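Local coordinates for protein ribonucleoside triphosphate reductase (Lactobacillus leichmannii, PDB 1L1L) that catalyses the adenosylcobalamin-dependent reduction of ribonucleoside triphosphates to 2'-deoxyribonucleotides, as an allosterically regulated monomeric class II ribonucleotide reductase, at residues A[496-501]-A[667-672]; A[356-361]-A[381-386]; A[581-586]-A[711-716]. One frame throughout, in Å; residues are numbered along the deposited sequence.

Interaction 1 (A[496-501]-A[667-672]); sequences DFDPET and QYRFIT
Asp498 holds CG anti to its own backbone N (chi1 -174°), while Arg669 places CG between its backbone N and carbonyl carbon (chi1 65°) and then runs extended to NE; the side chains come from opposite directions and the two charged groups meet edge to edge, nearly coplanar. Asp498 heads an Asx turn at the end of the beta hairpin of strands 490-497 and 504-510, and Arg669 belongs to the loop between helix 661-667 and strand 674-679. The salt bridge is end-on and bidentate: Arg669 NH1 reaches Asp498 OD1 at 3.0 Å, on the syn side, and Arg669 NH2 reaches the syn lone pair of Asp498 OD2 at 3.0 Å.

Asp498 OD2 is gripped from three directions. Besides Arg669 NH2, it takes Thr501 N on its anti lone pair at 2.9 Å and Glu500 N from above the carboxylate plane at 3.0 Å, so the turn orients the acid that receives the arginine. Glu500 extends the network: its OE1 accepts a nearly straight bond from Arg669 NH2 at 2.9 Å, entering above the glutamate plane. Two carboxylates on this one nitrogen would probably stabilise the cation and restrict its rotation. Arg669 NH1 has a further acceptor in Arg666 O.

Phe670 covers one face of the guanidinium, with CE1 3.2 Å above the Arg669 plane, over its centre. Phe670 CE1 also packs 3.8 Å from Pro499 CG. Phe670 CZ, at the ring edge, faces Glu500 CD, with the ring and carboxylate planes 79° apart. One water donates to Glu500 OE1 and accepts from Arg669 NE, 2.9 Å from each.

Interaction 2 (A[356-361]-A[381-386]); sequences VDSAFS and LDLSKN
A type I beta turn, Asp357 to Phe360, leads away from strand 350-356 and sets Asp357 and Ser358 against the first turn of helix 381-386. The turn is closed by Phe360 N to Asp357 O at 3.0 Å. Across the contact, CB of Asp357 meets CB of Asp382 at 3.7 Å, flank against flank. Their carboxylates diverge, with OD1 of Asp357 and OD1 of Asp382 5.3 Å apart, a separation that should ease the repulsion between like charges. Asp382 carries CG anti to its backbone N (chi1 -176°), which brings OD1 to 3.6 Å from Ser358 N.

In the fold this is a beta-alpha-beta crossover: strand 350-356, helix 363-373 and strand 377-380 follow one another, and the two strands lie side by side and parallel in what is probably part of the ten-stranded alpha-beta barrel. Val356 O, at the end of the first strand, accepts a weak, bent bond from Leu381 N (3.4 Å, 129°), just where the second strand gives way to its helix. Ser358 also packs on Leu383: Ser358 OG lies against the isobutyl group, 3.7 Å from Leu383 CG and equally near CD2, while the hydroxyl bonds to Arg669 O.

Interaction 3 (A[581-586]-A[711-716]); sequences DPLLPA and EVFSQL
Asp581 OD2 accepts the backbone N-H of Leu583 at 2.8 Å in a nearly straight bond (167°), capping the start of helix 583-589. The bond holds the backbone of Leu583, whose side chain covers one face of the Phe713 ring. Leu583 CD2 makes a CH-pi contact, 3.7 Å from the Phe713 ring centroid and 23° off the normal. The displacement is toward the CD1-CE1 side, where Leu583 CD2 comes within 3.5 Å of Phe713 CE1.

Phe713 reaches across from helix 709-719 with CG anti to its backbone N (chi1 -178°), which directs the ring toward the beginning of the partner helix. There Pro582 O meets the ring edge in plane, 3.6 Å from Phe713 CE1. The carbonyl oxygen therefore faces the ring's hydrogen-bearing rim, where a weak electrostatic attraction is probable.

Further along, the helices come close at Ala586, whose CA is 5.2 Å from Phe713 CA, consistent with its small side chain. Ala586 CB sits 3.9 Å from Phe713 CA, against the backbone itself, and CG1 of Val712 and CD1 of Leu716 close on Ala586 from the preceding and following parts of helix 709-719. Leu716 CD1 approaches Ala586 CA at 3.9 Å. Helix 27-32 borders the same cluster, with Lys32 touching both Leu583 and Phe713. Apart from Pro582 O at the ring edge, the groups that meet are apolar, so the contact probably rests on shape and burial rather than on directed polar bonds.

Overall arrangement
Interactions 1 and 2 are neighbours at one end of the molecule, their centres 13 Å apart. Loop 667-672, which joins helix 661-667 to strand 674-679, is what they share: its side chains receive the hairpin end at 496-501, while Arg669 O and the nearby backbone meet Ser358 and Leu383 of interaction 2. Strands 350-356, 377-380 and 674-679 are consecutive in one sheet, the last antiparallel to the other two, as where the two halves of the ten-stranded barrel meet. Interaction 3 lies across the chain's centre, about 38 Å from interaction 1 between nearest atoms. In sequence, interaction 2 closes first, while the segments of 1 and 3 alternate, so the later chain passes repeatedly between the two ends.

Interaction 1 (A[496-501]-A[667-672])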
ATOM      1  N   ASP A 496      19.641 -25.939  19.255  1.00 47.67           N
ATOM      2  CA  ASP A 496      19.184 -25.179  20.412  1.00 46.63           C
ATOM      3  C   ASP A 496      17.813 -25.683  20.835  1.00 45.94           C
ATOM      4  O   ASP A 496      17.291 -26.631  20.254  1.00 44.93           O
ATOM      5  CB  ASP A 496      19.114 -23.692  20.075  1.00 47.59           C
ATOM      6  CG  ASP A 496      19.198 -22.815  21.305  1.00 49.14           C
ATOM      7  OD1 ASP A 496      19.286 -21.578  21.145  1.00 50.07           O
ATOM      8  OD2 ASP A 496      19.179 -23.357  22.430  1.00 49.03           O
ATOM      9  N   PHE A 497      17.228 -25.050  21.848  1.00 45.69           N
ATOM     10  CA  PHE A 497      15.921 -25.478  22.336  1.00 45.67           C
ATOM     11  C   PHE A 497      14.978 -24.308  22.589  1.00 45.42           C
ATOM     12  O   PHE A 497      15.419 -23.197  22.888  1.00 44.80           O
ATOM     13  CB  PHE A 497      16.085 -26.303  23.621  1.00 45.97           C
ATOM     14  CG  PHE A 497      17.116 -27.394  23.512  1.00 45.54           C
ATOM     15  CD1 PHE A 497      18.474 -27.097  23.594  1.00 45.82           C
ATOM     16  CD2 PHE A 497      16.732 -28.711  23.294  1.00 44.99           C
ATOM     17  CE1 PHE A 497      19.436 -28.096  23.460  1.00 45.30           C
ATOM     18  CE2 PHE A 497      17.685 -29.719  23.157  1.00 45.28           C
ATOM     19  CZ  PHE A 497      19.039 -29.409  23.240  1.00 45.11           C
ATOM     20  N   ASP A 498      13.678 -24.568  22.467  1.00 45.04           N
ATOM     21  CA  ASP A 498      12.660 -23.545  22.680  1.00 45.14           C
ATOM     22  C   ASP A 498      12.752 -23.000  24.101  1.00 45.52           C
ATOM     23  O   ASP A 498      12.747 -23.764  25.064  1.00 45.65           O
ATOM     24  CB  ASP A 498      11.268 -24.128  22.458  1.00 44.34           C
ATOM     25  CG  ASP A 498      10.182 -23.073  22.513  1.00 44.02           C
ATOM     26  OD1 ASP A 498       9.967 -22.393  21.491  1.00 44.62           O
ATOM     27  OD2 ASP A 498       9.551 -22.913  23.578  1.00 43.61           O
ATOM     28  N   PRO A 499      12.812 -21.668  24.249  1.00 46.02           N
ATOM     29  CA  PRO A 499      12.908 -21.006  25.556  1.00 46.50           C
ATOM     30  C   PRO A 499      11.845 -21.403  26.581  1.00 46.72           C
ATOM     31  O   PRO A 499      12.049 -21.236  27.779  1.00 47.04           O
ATOM     32  CB  PRO A 499      12.846 -19.522  25.198  1.00 46.58           C
ATOM     33  CG  PRO A 499      12.006 -19.512  23.966  1.00 46.91           C
ATOM     34  CD  PRO A 499      12.568 -20.678  23.187  1.00 46.55           C
ATOM     35  N   GLU A 500      10.718 -21.932  26.125  1.00 46.82           N
ATOM     36  CA  GLU A 500       9.669 -22.322  27.061  1.00 46.82           C
ATOM     37  C   GLU A 500       9.461 -23.823  27.151  1.00 46.12           C
ATOM     38  O   GLU A 500       9.469 -24.391  28.244  1.00 47.40           O
ATOM     39  CB  GLU A 500       8.338 -21.673  26.682  1.00 48.01           C
ATOM     40  CG  GLU A 500       8.351 -20.169  26.661  1.00 50.43           C
ATOM     41  CD  GLU A 500       6.951 -19.592  26.555  1.00 52.34           C
ATOM     42  OE1 GLU A 500       6.137 -20.141  25.775  1.00 52.87           O
ATOM     43  OE2 GLU A 500       6.668 -18.585  27.244  1.00 52.98           O
ATOM     44  N   THR A 501       9.263 -24.458  26.001  1.00 44.42           N
ATOM     45  CA  THR A 501       9.023 -25.893  25.949  1.00 43.33           C
ATOM     46  C   THR A 501      10.299 -26.724  25.910  1.00 43.07           C
ATOM     47  O   THR A 501      10.244 -27.943  26.044  1.00 43.13           O
ATOM     48  CB  THR A 501       8.178 -26.265  24.723  1.00 42.96           C
ATOM     49  OG1 THR A 501       8.896 -25.924  23.531  1.00 41.88           O
ATOM     50  CG2 THR A 501       6.847 -25.517  24.747  1.00 43.08           C
ATOM     51  N   GLN A 667       7.945 -21.373  16.464  1.00 30.65           N
ATOM     52  CA  GLN A 667       9.314 -20.997  16.796  1.00 30.69           C
ATOM     53  C   GLN A 667       9.531 -19.498  16.931  1.00 30.16           C
ATOM     54  O   GLN A 667      10.222 -19.052  17.842  1.00 30.39           O
ATOM     55  CB  GLN A 667      10.299 -21.549  15.761  1.00 31.15           C
ATOM     56  CG  GLN A 667      11.742 -21.456  16.238  1.00 32.79           C
ATOM     57  CD  GLN A 667      12.747 -21.943  15.219  1.00 34.70           C
ATOM     58  OE1 GLN A 667      12.474 -22.867  14.445  1.00 36.20           O
ATOM     59  NE2 GLN A 667      13.934 -21.335  15.227  1.00 33.80           N
ATOM     60  N   TYR A 668       8.945 -18.714  16.033  1.00 29.55           N
ATOM     61  CA  TYR A 668       9.135 -17.272  16.080  1.00 28.50           C
ATOM     62  C   TYR A 668       8.028 -16.466  16.761  1.00 28.67           C
ATOM     63  O   TYR A 668       7.917 -15.257  16.548  1.00 27.60           O
ATOM     64  CB  TYR A 668       9.374 -16.740  14.662  1.00 29.65           C
ATOM     65  CG  TYR A 668      10.695 -17.194  14.072  1.00 29.13           C
ATOM     66  CD1 TYR A 668      10.803 -18.396  13.375  1.00 29.59           C
ATOM     67  CD2 TYR A 668      11.846 -16.427  14.239  1.00 30.00           C
ATOM     68  CE1 TYR A 668      12.036 -18.828  12.858  1.00 29.46           C
ATOM     69  CE2 TYR A 668      13.073 -16.844  13.731  1.00 29.86           C
ATOM     70  CZ  TYR A 668      13.163 -18.039  13.045  1.00 29.71           C
ATOM     71  OH  TYR A 668      14.383 -18.430  12.550  1.00 31.24           O
ATOM     72  N   ARG A 669       7.238 -17.127  17.605  1.00 28.89           N
ATOM     73  CA  ARG A 669       6.142 -16.457  18.292  1.00 29.40           C
ATOM     74  C   ARG A 669       6.593 -15.319  19.200  1.00 29.84           C
ATOM     75  O   ARG A 669       5.773 -14.501  19.632  1.00 29.83           O
ATOM     76  CB  ARG A 669       5.298 -17.475  19.085  1.00 29.55           C
ATOM     77  CG  ARG A 669       6.009 -18.160  20.243  1.00 29.86           C
ATOM     78  CD  ARG A 669       5.145 -19.276  20.831  1.00 29.82           C
ATOM     79  NE  ARG A 669       5.728 -19.839  22.045  1.00 30.94           N
ATOM     80  CZ  ARG A 669       6.821 -20.597  22.074  1.00 31.57           C
ATOM     81  NH1 ARG A 669       7.460 -20.898  20.950  1.00 31.36           N
ATOM     82  NH2 ARG A 669       7.292 -21.041  23.234  1.00 31.45           N
ATOM     83  N   PHE A 670       7.887 -15.245  19.491  1.00 30.18           N
ATOM     84  CA  PHE A 670       8.374 -14.168  20.351  1.00 31.40           C
ATOM     85  C   PHE A 670       9.072 -13.055  19.566  1.00 32.02           C
ATOM     86  O   PHE A 670       9.550 -12.074  20.154  1.00 32.61           O
ATOM     87  CB  PHE A 670       9.341 -14.720  21.411  1.00 31.26           C
ATOM     88  CG  PHE A 670       8.743 -15.779  22.299  1.00 31.87           C
ATOM     89  CD1 PHE A 670       9.159 -17.105  22.198  1.00 31.40           C
ATOM     90  CD2 PHE A 670       7.766 -15.451  23.242  1.00 31.63           C
ATOM     91  CE1 PHE A 670       8.614 -18.089  23.024  1.00 32.65           C
ATOM     92  CE2 PHE A 670       7.215 -16.423  24.068  1.00 31.45           C
ATOM     93  CZ  PHE A 670       7.637 -17.745  23.963  1.00 31.92           C
ATOM     94  N   ILE A 671       9.110 -13.193  18.242  1.00 32.04           N
ATOM     95  CA  ILE A 671       9.786 -12.213  17.396  1.00 32.91           C
ATOM     96  C   ILE A 671       8.939 -11.571  16.293  1.00 32.15           C
ATOM     97  O   ILE A 671       8.973 -10.362  16.101  1.00 32.09           O
ATOM     98  CB  ILE A 671      11.036 -12.854  16.728  1.00 33.03           C
ATOM     99  CG1 ILE A 671      12.063 -13.233  17.800  1.00 34.06           C
ATOM    100  CG2 ILE A 671      11.662 -11.887  15.728  1.00 34.77           C
ATOM    101  CD1 ILE A 671      13.296 -13.910  17.248  1.00 33.83           C
ATOM    102  N   THR A 672       8.172 -12.376  15.573  1.00 31.89           N
ATOM    103  CA  THR A 672       7.385 -11.838  14.480  1.00 32.58           C
ATOM    104  C   THR A 672       6.113 -11.074  14.843  1.00 31.70           C
ATOM    105  O   THR A 672       5.214 -11.591  15.516  1.00 32.31           O
ATOM    106  CB  THR A 672       7.036 -12.940  13.489  1.00 33.47           C
ATOM    107  OG1 THR A 672       8.242 -13.609  13.088  1.00 35.64           O
ATOM    108  CG2 THR A 672       6.369 -12.338  12.265  1.00 33.52           C
TER
HETATM  109  O   HOH W   1      11.424 -20.524  19.884  1.00 38.25           O
HETATM  110  O   HOH W   2       3.965 -19.162  24.192  1.00 42.59           O

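Interaction 2 (A[356-361]-A[381-386])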
ATOM      1  N   VAL A 356      -3.076 -12.476  17.250  1.00 29.61           N
ATOM      2  CA  VAL A 356      -2.582 -13.443  18.221  1.00 30.91           C
ATOM      3  C   VAL A 356      -1.657 -12.738  19.200  1.00 32.36           C
ATOM      4  O   VAL A 356      -1.449 -11.532  19.109  1.00 32.02           O
ATOM      5  CB  VAL A 356      -1.778 -14.588  17.554  1.00 30.58           C
ATOM      6  CG1 VAL A 356      -2.622 -15.298  16.531  1.00 30.10           C
ATOM      7  CG2 VAL A 356      -0.501 -14.033  16.912  1.00 31.02           C
ATOM      8  N   ASP A 357      -1.133 -13.497  20.156  1.00 34.35           N
ATOM      9  CA  ASP A 357      -0.173 -12.980  21.121  1.00 35.49           C
ATOM     10  C   ASP A 357       0.868 -14.081  21.260  1.00 35.90           C
ATOM     11  O   ASP A 357       0.664 -15.184  20.749  1.00 35.52           O
ATOM     12  CB  ASP A 357      -0.822 -12.671  22.475  1.00 36.92           C
ATOM     13  CG  ASP A 357      -1.528 -13.865  23.073  1.00 38.43           C
ATOM     14  OD1 ASP A 357      -0.982 -14.983  23.001  1.00 40.21           O
ATOM     15  OD2 ASP A 357      -2.629 -13.679  23.631  1.00 40.84           O
ATOM     16  N   SER A 358       1.973 -13.793  21.942  1.00 35.52           N
ATOM     17  CA  SER A 358       3.047 -14.771  22.101  1.00 36.74           C
ATOM     18  C   SER A 358       2.623 -16.018  22.862  1.00 37.08           C
ATOM     19  O   SER A 358       3.214 -17.080  22.694  1.00 37.67           O
ATOM     20  CB  SER A 358       4.252 -14.120  22.789  1.00 36.62           C
ATOM     21  OG  SER A 358       4.742 -13.044  22.003  1.00 35.62           O
ATOM     22  N   ALA A 359       1.594 -15.886  23.691  1.00 37.63           N
ATOM     23  CA  ALA A 359       1.088 -17.011  24.469  1.00 38.46           C
ATOM     24  C   ALA A 359       0.317 -17.985  23.580  1.00 39.28           C
ATOM     25  O   ALA A 359       0.157 -19.159  23.919  1.00 39.90           O
ATOM     26  CB  ALA A 359       0.189 -16.501  25.582  1.00 38.26           C
ATOM     27  N   PHE A 360      -0.154 -17.488  22.439  1.00 39.57           N
ATOM     28  CA  PHE A 360      -0.916 -18.295  21.488  1.00 40.64           C
ATOM     29  C   PHE A 360      -0.082 -19.423  20.880  1.00 41.40           C
ATOM     30  O   PHE A 360       1.094 -19.244  20.567  1.00 42.23           O
ATOM     31  CB  PHE A 360      -1.454 -17.396  20.368  1.00 39.57           C
ATOM     32  CG  PHE A 360      -2.299 -18.113  19.366  1.00 38.87           C
ATOM     33  CD1 PHE A 360      -3.573 -18.564  19.706  1.00 38.90           C
ATOM     34  CD2 PHE A 360      -1.835 -18.323  18.072  1.00 38.50           C
ATOM     35  CE1 PHE A 360      -4.379 -19.214  18.762  1.00 39.33           C
ATOM     36  CE2 PHE A 360      -2.629 -18.969  17.122  1.00 38.75           C
ATOM     37  CZ  PHE A 360      -3.907 -19.417  17.469  1.00 38.75           C
ATOM     38  N   SER A 361      -0.697 -20.587  20.705  1.00 43.20           N
ATOM     39  CA  SER A 361       0.006 -21.726  20.125  1.00 44.35           C
ATOM     40  C   SER A 361      -0.899 -22.563  19.219  1.00 44.30           C
ATOM     41  O   SER A 361      -0.470 -23.592  18.683  1.00 44.97           O
ATOM     42  CB  SER A 361       0.586 -22.607  21.236  1.00 45.74           C
ATOM     43  OG  SER A 361      -0.444 -23.110  22.070  1.00 48.24           O
ATOM     44  N   LEU A 381      -0.432  -8.507  17.978  1.00 29.50           N
ATOM     45  CA  LEU A 381      -0.675  -7.197  18.578  1.00 30.52           C
ATOM     46  C   LEU A 381       0.119  -7.013  19.872  1.00 31.71           C
ATOM     47  O   LEU A 381       0.526  -5.899  20.220  1.00 31.03           O
ATOM     48  CB  LEU A 381      -2.179  -7.021  18.840  1.00 30.35           C
ATOM     49  CG  LEU A 381      -3.052  -6.952  17.578  1.00 30.01           C
ATOM     50  CD1 LEU A 381      -4.532  -6.968  17.947  1.00 29.44           C
ATOM     51  CD2 LEU A 381      -2.706  -5.682  16.805  1.00 28.28           C
ATOM     52  N   ASP A 382       0.337  -8.122  20.567  1.00 33.02           N
ATOM     53  CA  ASP A 382       1.093  -8.163  21.816  1.00 34.90           C
ATOM     54  C   ASP A 382       2.497  -7.591  21.586  1.00 34.14           C
ATOM     55  O   ASP A 382       2.882  -6.591  22.194  1.00 34.50           O
ATOM     56  CB  ASP A 382       1.196  -9.623  22.287  1.00 36.65           C
ATOM     57  CG  ASP A 382       1.877  -9.763  23.635  1.00 38.66           C
ATOM     58  OD1 ASP A 382       2.211 -10.914  24.009  1.00 40.01           O
ATOM     59  OD2 ASP A 382       2.067  -8.736  24.318  1.00 39.66           O
ATOM     60  N   LEU A 383       3.254  -8.235  20.705  1.00 33.89           N
ATOM     61  CA  LEU A 383       4.609  -7.787  20.387  1.00 34.24           C
ATOM     62  C   LEU A 383       4.630  -6.402  19.744  1.00 34.11           C
ATOM     63  O   LEU A 383       5.566  -5.624  19.959  1.00 34.66           O
ATOM     64  CB  LEU A 383       5.286  -8.771  19.430  1.00 34.87           C
ATOM     65  CG  LEU A 383       5.661 -10.162  19.936  1.00 35.61           C
ATOM     66  CD1 LEU A 383       6.238 -10.963  18.785  1.00 35.98           C
ATOM     67  CD2 LEU A 383       6.664 -10.061  21.073  1.00 36.44           C
ATOM     68  N   SER A 384       3.607  -6.103  18.942  1.00 33.61           N
ATOM     69  CA  SER A 384       3.517  -4.824  18.241  1.00 33.41           C
ATOM     70  C   SER A 384       3.348  -3.645  19.181  1.00 33.65           C
ATOM     71  O   SER A 384       3.850  -2.558  18.914  1.00 33.10           O
ATOM     72  CB  SER A 384       2.356  -4.837  17.239  1.00 32.92           C
ATOM     73  OG  SER A 384       2.584  -5.756  16.185  1.00 32.31           O
ATOM     74  N   LYS A 385       2.635  -3.853  20.281  1.00 33.36           N
ATOM     75  CA  LYS A 385       2.423  -2.773  21.235  1.00 34.28           C
ATOM     76  C   LYS A 385       3.539  -2.653  22.267  1.00 33.02           C
ATOM     77  O   LYS A 385       3.725  -1.587  22.846  1.00 33.32           O
ATOM     78  CB  LYS A 385       1.084  -2.957  21.964  1.00 35.50           C
ATOM     79  CG  LYS A 385      -0.128  -2.745  21.079  1.00 36.84           C
ATOM     80  CD  LYS A 385      -1.433  -2.786  21.858  1.00 39.05           C
ATOM     81  CE  LYS A 385      -1.787  -4.198  22.280  1.00 40.04           C
ATOM     82  NZ  LYS A 385      -3.155  -4.254  22.894  1.00 41.70           N
ATOM     83  N   ASN A 386       4.287  -3.732  22.482  1.00 33.13           N
ATOM     84  CA  ASN A 386       5.346  -3.727  23.492  1.00 33.18           C
ATOM     85  C   ASN A 386       6.780  -3.830  23.007  1.00 33.40           C
ATOM     86  O   ASN A 386       7.681  -4.146  23.794  1.00 32.75           O
ATOM     87  CB  ASN A 386       5.092  -4.844  24.498  1.00 34.12           C
ATOM     88  CG  ASN A 386       3.719  -4.754  25.102  1.00 34.42           C
ATOM     89  OD1 ASN A 386       3.322  -3.702  25.605  1.00 35.58           O
ATOM     90  ND2 ASN A 386       2.975  -5.856  25.049  1.00 35.14           N
TER

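Interaction 3 (A[581-586]-A[711-716])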
ATOM      1  N   ASP A 581      -0.266   1.415 -26.914  1.00 32.71           N
ATOM      2  CA  ASP A 581       0.679   2.166 -26.106  1.00 30.57           C
ATOM      3  C   ASP A 581       1.770   2.868 -26.913  1.00 29.94           C
ATOM      4  O   ASP A 581       2.460   2.252 -27.724  1.00 28.10           O
ATOM      5  CB  ASP A 581       1.314   1.258 -25.056  1.00 30.51           C
ATOM      6  CG  ASP A 581       2.014   2.038 -23.971  1.00 32.46           C
ATOM      7  OD1 ASP A 581       1.756   1.758 -22.777  1.00 33.01           O
ATOM      8  OD2 ASP A 581       2.824   2.930 -24.313  1.00 31.20           O
ATOM      9  N   PRO A 582       1.934   4.181 -26.692  1.00 30.78           N
ATOM     10  CA  PRO A 582       2.932   5.019 -27.373  1.00 31.35           C
ATOM     11  C   PRO A 582       4.369   4.500 -27.284  1.00 30.86           C
ATOM     12  O   PRO A 582       5.181   4.739 -28.183  1.00 32.56           O
ATOM     13  CB  PRO A 582       2.776   6.369 -26.676  1.00 31.28           C
ATOM     14  CG  PRO A 582       1.323   6.405 -26.355  1.00 32.31           C
ATOM     15  CD  PRO A 582       1.067   5.002 -25.829  1.00 30.92           C
ATOM     16  N   LEU A 583       4.682   3.792 -26.204  1.00 28.87           N
ATOM     17  CA  LEU A 583       6.020   3.253 -25.998  1.00 28.98           C
ATOM     18  C   LEU A 583       6.431   2.081 -26.895  1.00 29.00           C
ATOM     19  O   LEU A 583       7.618   1.858 -27.109  1.00 29.31           O
ATOM     20  CB  LEU A 583       6.184   2.821 -24.535  1.00 28.03           C
ATOM     21  CG  LEU A 583       6.084   3.921 -23.479  1.00 28.47           C
ATOM     22  CD1 LEU A 583       6.185   3.305 -22.084  1.00 26.89           C
ATOM     23  CD2 LEU A 583       7.204   4.951 -23.710  1.00 28.12           C
ATOM     24  N   LEU A 584       5.468   1.327 -27.416  1.00 28.78           N
ATOM     25  CA  LEU A 584       5.808   0.163 -28.225  1.00 27.94           C
ATOM     26  C   LEU A 584       6.668   0.416 -29.452  1.00 28.03           C
ATOM     27  O   LEU A 584       7.614  -0.327 -29.704  1.00 28.33           O
ATOM     28  CB  LEU A 584       4.550  -0.600 -28.640  1.00 27.39           C
ATOM     29  CG  LEU A 584       3.867  -1.401 -27.527  1.00 27.88           C
ATOM     30  CD1 LEU A 584       2.655  -2.155 -28.114  1.00 27.55           C
ATOM     31  CD2 LEU A 584       4.856  -2.387 -26.918  1.00 25.70           C
ATOM     32  N   PRO A 585       6.351   1.456 -30.240  1.00 28.22           N
ATOM     33  CA  PRO A 585       7.207   1.657 -31.409  1.00 27.57           C
ATOM     34  C   PRO A 585       8.651   1.916 -31.014  1.00 26.17           C
ATOM     35  O   PRO A 585       9.564   1.450 -31.682  1.00 25.25           O
ATOM     36  CB  PRO A 585       6.544   2.829 -32.149  1.00 28.35           C
ATOM     37  CG  PRO A 585       5.667   3.478 -31.134  1.00 30.18           C
ATOM     38  CD  PRO A 585       5.192   2.362 -30.250  1.00 28.70           C
ATOM     39  N   ALA A 586       8.856   2.641 -29.918  1.00 25.84           N
ATOM     40  CA  ALA A 586      10.205   2.922 -29.455  1.00 25.37           C
ATOM     41  C   ALA A 586      10.898   1.649 -28.973  1.00 25.59           C
ATOM     42  O   ALA A 586      12.088   1.440 -29.248  1.00 24.70           O
ATOM     43  CB  ALA A 586      10.172   3.968 -28.336  1.00 26.67           C
ATOM     44  N   GLU A 711      15.812   7.747 -25.218  1.00 29.21           N
ATOM     45  CA  GLU A 711      16.198   8.661 -26.295  1.00 30.10           C
ATOM     46  C   GLU A 711      15.391   8.448 -27.569  1.00 29.53           C
ATOM     47  O   GLU A 711      14.985   9.400 -28.229  1.00 29.18           O
ATOM     48  CB  GLU A 711      17.685   8.494 -26.618  1.00 32.48           C
ATOM     49  CG  GLU A 711      18.619   9.035 -25.552  1.00 35.65           C
ATOM     50  CD  GLU A 711      20.074   8.685 -25.819  1.00 38.08           C
ATOM     51  OE1 GLU A 711      20.513   8.781 -26.989  1.00 40.13           O
ATOM     52  OE2 GLU A 711      20.787   8.324 -24.857  1.00 41.07           O
ATOM     53  N   VAL A 712      15.170   7.189 -27.923  1.00 28.87           N
ATOM     54  CA  VAL A 712      14.413   6.896 -29.123  1.00 27.54           C
ATOM     55  C   VAL A 712      12.984   7.392 -28.977  1.00 27.57           C
ATOM     56  O   VAL A 712      12.401   7.913 -29.927  1.00 26.05           O
ATOM     57  CB  VAL A 712      14.429   5.377 -29.412  1.00 27.19           C
ATOM     58  CG1 VAL A 712      13.510   5.052 -30.577  1.00 26.69           C
ATOM     59  CG2 VAL A 712      15.859   4.931 -29.715  1.00 26.65           C
ATOM     60  N   PHE A 713      12.409   7.229 -27.784  1.00 28.00           N
ATOM     61  CA  PHE A 713      11.036   7.668 -27.554  1.00 27.87           C
ATOM     62  C   PHE A 713      10.902   9.166 -27.740  1.00 27.86           C
ATOM     63  O   PHE A 713       9.956   9.647 -28.355  1.00 27.27           O
ATOM     64  CB  PHE A 713      10.574   7.310 -26.138  1.00 28.61           C
ATOM     65  CG  PHE A 713       9.153   7.694 -25.859  1.00 29.51           C
ATOM     66  CD1 PHE A 713       8.100   6.983 -26.432  1.00 29.88           C
ATOM     67  CD2 PHE A 713       8.864   8.793 -25.058  1.00 29.96           C
ATOM     68  CE1 PHE A 713       6.783   7.360 -26.217  1.00 30.98           C
ATOM     69  CE2 PHE A 713       7.545   9.181 -24.836  1.00 31.05           C
ATOM     70  CZ  PHE A 713       6.501   8.462 -25.417  1.00 30.98           C
ATOM     71  N   SER A 714      11.856   9.904 -27.187  1.00 29.38           N
ATOM     72  CA  SER A 714      11.832  11.356 -27.280  1.00 31.30           C
ATOM     73  C   SER A 714      11.988  11.788 -28.737  1.00 31.74           C
ATOM     74  O   SER A 714      11.300  12.698 -29.202  1.00 31.76           O
ATOM     75  CB  SER A 714      12.946  11.941 -26.406  1.00 32.03           C
ATOM     76  OG  SER A 714      12.993  13.355 -26.503  1.00 33.65           O
ATOM     77  N   GLN A 715      12.883  11.119 -29.459  1.00 33.42           N
ATOM     78  CA  GLN A 715      13.109  11.436 -30.869  1.00 35.09           C
ATOM     79  C   GLN A 715      11.842  11.207 -31.695  1.00 35.42           C
ATOM     80  O   GLN A 715      11.435  12.074 -32.472  1.00 35.17           O
ATOM     81  CB  GLN A 715      14.269  10.587 -31.417  1.00 35.26           C
ATOM     82  CG  GLN A 715      14.356  10.498 -32.941  1.00 35.61           C
ATOM     83  CD  GLN A 715      13.573   9.321 -33.514  1.00 36.09           C
ATOM     84  OE1 GLN A 715      13.743   8.174 -33.079  1.00 35.45           O
ATOM     85  NE2 GLN A 715      12.719   9.596 -34.502  1.00 36.27           N
ATOM     86  N   LEU A 716      11.220  10.043 -31.526  1.00 35.79           N
ATOM     87  CA  LEU A 716      10.000   9.728 -32.259  1.00 36.81           C
ATOM     88  C   LEU A 716       8.902  10.712 -31.891  1.00 38.38           C
ATOM     89  O   LEU A 716       8.229  11.268 -32.758  1.00 37.27           O
ATOM     90  CB  LEU A 716       9.523   8.306 -31.933  1.00 36.95           C
ATOM     91  CG  LEU A 716      10.140   7.130 -32.691  1.00 36.73           C
ATOM     92  CD1 LEU A 716       9.771   5.815 -32.020  1.00 35.12           C
ATOM     93  CD2 LEU A 716       9.658   7.155 -34.131  1.00 36.39           C
TER